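Local coordinates for protein lipocalin AI-4 (Rhodnius prolixus, PDB 5H9N) that is a salivary lipocalin that binds cysteinyl leukotrienes such as leukotriene C4, probably sequestering them during blood feeding, at residues G69-V72 / F78-F81. The protein carries 1 engineered substitution. Numbering follows the deposited sequence.
Sequences GSTV and FYSF
G69 lies over one face of the F81 ring, its CA 3.8 Å from the ring centroid in a CH-pi contact. With CG anti to its own carbonyl carbon (chi1 -76°), the F81 ring turns that face to G69 CA. Next along the ladder, S70 and S80 form an antiparallel hydrogen-bonded pair. S80 N gives the straighter bond, 2.8 Å to S70 O at 167°, while S70 N to S80 O is more bent at 139°. S80 O also accepts a CA-H...O contact from G69 and a bond from a water that bridges it to S70 OG. Toward the turn, the T71 CG2 methyl meets the Y79 ring obliquely, 3.6 Å from CE2, and V72 N bonds to F78 O from above the carbonyl plane. V72 CG2 packs against CB of both F78 and S80, each 4.0 Å away. Strand 90-100 pairs with the edge of 78-85 turned away from 69-72, through backbone bonds of M95 to Y79 and S93 to F81, and the F27 ring meets Y79 edge-to-face. F81 touches the bound leukotriene C4, so this antiparallel hairpin of the lipocalin barrel presents an apolar ring to the ligand, while backbone bonds join its two strands.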
ATOM      1  N   GLY A  69       7.672   0.479 -10.080  1.00 13.56           N
ATOM      2  CA  GLY A  69       6.569   1.427 -10.102  1.00 12.43           C
ATOM      3  C   GLY A  69       6.675   2.528 -11.131  1.00 13.46           C
ATOM      4  O   GLY A  69       7.750   2.821 -11.663  1.00 15.35           O
ATOM      5  N   SER A  70       5.533   3.144 -11.403  1.00 13.16           N
ATOM      6  CA  SER A  70       5.451   4.310 -12.261  1.00 14.19           C
ATOM      7  C   SER A  70       4.210   5.100 -11.875  1.00 12.63           C
ATOM      8  O   SER A  70       3.240   4.542 -11.361  1.00 12.39           O
ATOM      9  CB  SER A  70       5.407   3.906 -13.736  1.00 20.18           C
ATOM     10  OG  SER A  70       4.352   2.999 -13.978  1.00 19.77           O
ATOM     11  N   THR A  71       4.231   6.405 -12.097  1.00 13.36           N
ATOM     12  CA  THR A  71       3.047   7.210 -11.829  1.00 13.51           C
ATOM     13  C   THR A  71       1.944   6.892 -12.834  1.00 12.41           C
ATOM     14  O   THR A  71       2.207   6.523 -13.973  1.00 14.47           O
ATOM     15  CB  THR A  71       3.350   8.710 -11.877  1.00 15.11           C
ATOM     16  OG1 THR A  71       3.972   9.023 -13.127  1.00 21.79           O
ATOM     17  CG2 THR A  71       4.266   9.106 -10.749  1.00 18.91           C
ATOM     18  N   VAL A  72       0.698   7.033 -12.397  1.00 12.74           N
ATOM     19  CA  VAL A  72      -0.459   6.850 -13.255  1.00 12.61           C
ATOM     20  C   VAL A  72      -0.877   8.222 -13.755  1.00 13.77           C
ATOM     21  O   VAL A  72      -1.287   9.081 -12.962  1.00 15.15           O
ATOM     22  CB  VAL A  72      -1.620   6.177 -12.512  1.00 11.39           C
ATOM     23  CG1 VAL A  72      -2.809   6.019 -13.420  1.00 16.13           C
ATOM     24  CG2 VAL A  72      -1.191   4.816 -11.966  1.00 12.71           C
ATOM     25  N   PHE A  78      -1.567   8.346  -7.634  1.00  9.56           N
ATOM     26  CA  PHE A  78      -1.522   6.898  -7.844  1.00  9.31           C
ATOM     27  C   PHE A  78      -0.264   6.432  -8.558  1.00  9.08           C
ATOM     28  O   PHE A  78       0.301   7.119  -9.428  1.00 10.73           O
ATOM     29  CB  PHE A  78      -2.755   6.424  -8.619  1.00  9.40           C
ATOM     30  CG  PHE A  78      -3.931   6.119  -7.730  1.00  8.68           C
ATOM     31  CD1 PHE A  78      -4.802   7.120  -7.353  1.00  9.84           C
ATOM     32  CD2 PHE A  78      -4.151   4.828  -7.254  1.00 10.18           C
ATOM     33  CE1 PHE A  78      -5.883   6.835  -6.517  1.00 11.45           C
ATOM     34  CE2 PHE A  78      -5.205   4.557  -6.428  1.00 12.83           C
ATOM     35  CZ  PHE A  78      -6.076   5.547  -6.067  1.00 13.08           C
ATOM     36  N   TYR A  79       0.138   5.225  -8.175  1.00  8.86           N
ATOM     37  CA  TYR A  79       1.267   4.519  -8.751  1.00 10.31           C
ATOM     38  C   TYR A  79       0.804   3.168  -9.253  1.00 10.01           C
ATOM     39  O   TYR A  79      -0.073   2.543  -8.652  1.00 10.81           O
ATOM     40  CB  TYR A  79       2.379   4.341  -7.713  1.00 11.59           C
ATOM     41  CG  TYR A  79       3.024   5.647  -7.337  1.00 11.40           C
ATOM     42  CD1 TYR A  79       2.447   6.476  -6.387  1.00 15.78           C
ATOM     43  CD2 TYR A  79       4.178   6.082  -7.974  1.00 13.47           C
ATOM     44  CE1 TYR A  79       3.016   7.687  -6.063  1.00 17.17           C
ATOM     45  CE2 TYR A  79       4.758   7.284  -7.652  1.00 14.93           C
ATOM     46  CZ  TYR A  79       4.182   8.079  -6.697  1.00 15.94           C
ATOM     47  OH  TYR A  79       4.754   9.287  -6.383  1.00 22.38           O
ATOM     48  N   SER A  80       1.407   2.711 -10.345  1.00 10.69           N
ATOM     49  CA  SER A  80       1.217   1.365 -10.864  1.00 10.97           C
ATOM     50  C   SER A  80       2.494   0.581 -10.630  1.00 10.17           C
ATOM     51  O   SER A  80       3.579   1.039 -10.998  1.00 12.45           O
ATOM     52  CB  SER A  80       0.882   1.399 -12.354  1.00 12.93           C
ATOM     53  OG  SER A  80       0.850   0.102 -12.915  1.00 16.26           O
ATOM     54  N   PHE A  81       2.369  -0.592 -10.023  1.00 10.62           N
ATOM     55  CA  PHE A  81       3.510  -1.464  -9.798  1.00 12.63           C
ATOM     56  C   PHE A  81       3.369  -2.744 -10.589  1.00 11.15           C
ATOM     57  O   PHE A  81       2.352  -3.443 -10.487  1.00 12.15           O
ATOM     58  CB  PHE A  81       3.664  -1.762  -8.307  1.00 11.52           C
ATOM     59  CG  PHE A  81       4.247  -0.624  -7.539  1.00 11.85           C
ATOM     60  CD1 PHE A  81       5.613  -0.487  -7.422  1.00 13.98           C
ATOM     61  CD2 PHE A  81       3.433   0.350  -6.976  1.00 12.45           C
ATOM     62  CE1 PHE A  81       6.169   0.588  -6.739  1.00 13.94           C
ATOM     63  CE2 PHE A  81       3.990   1.420  -6.275  1.00 12.72           C
ATOM     64  CZ  PHE A  81       5.358   1.539  -6.173  1.00 13.99           C
TER
HETATM   65  O   HOH W   1       5.475   0.355 -13.535  1.00 21.23           O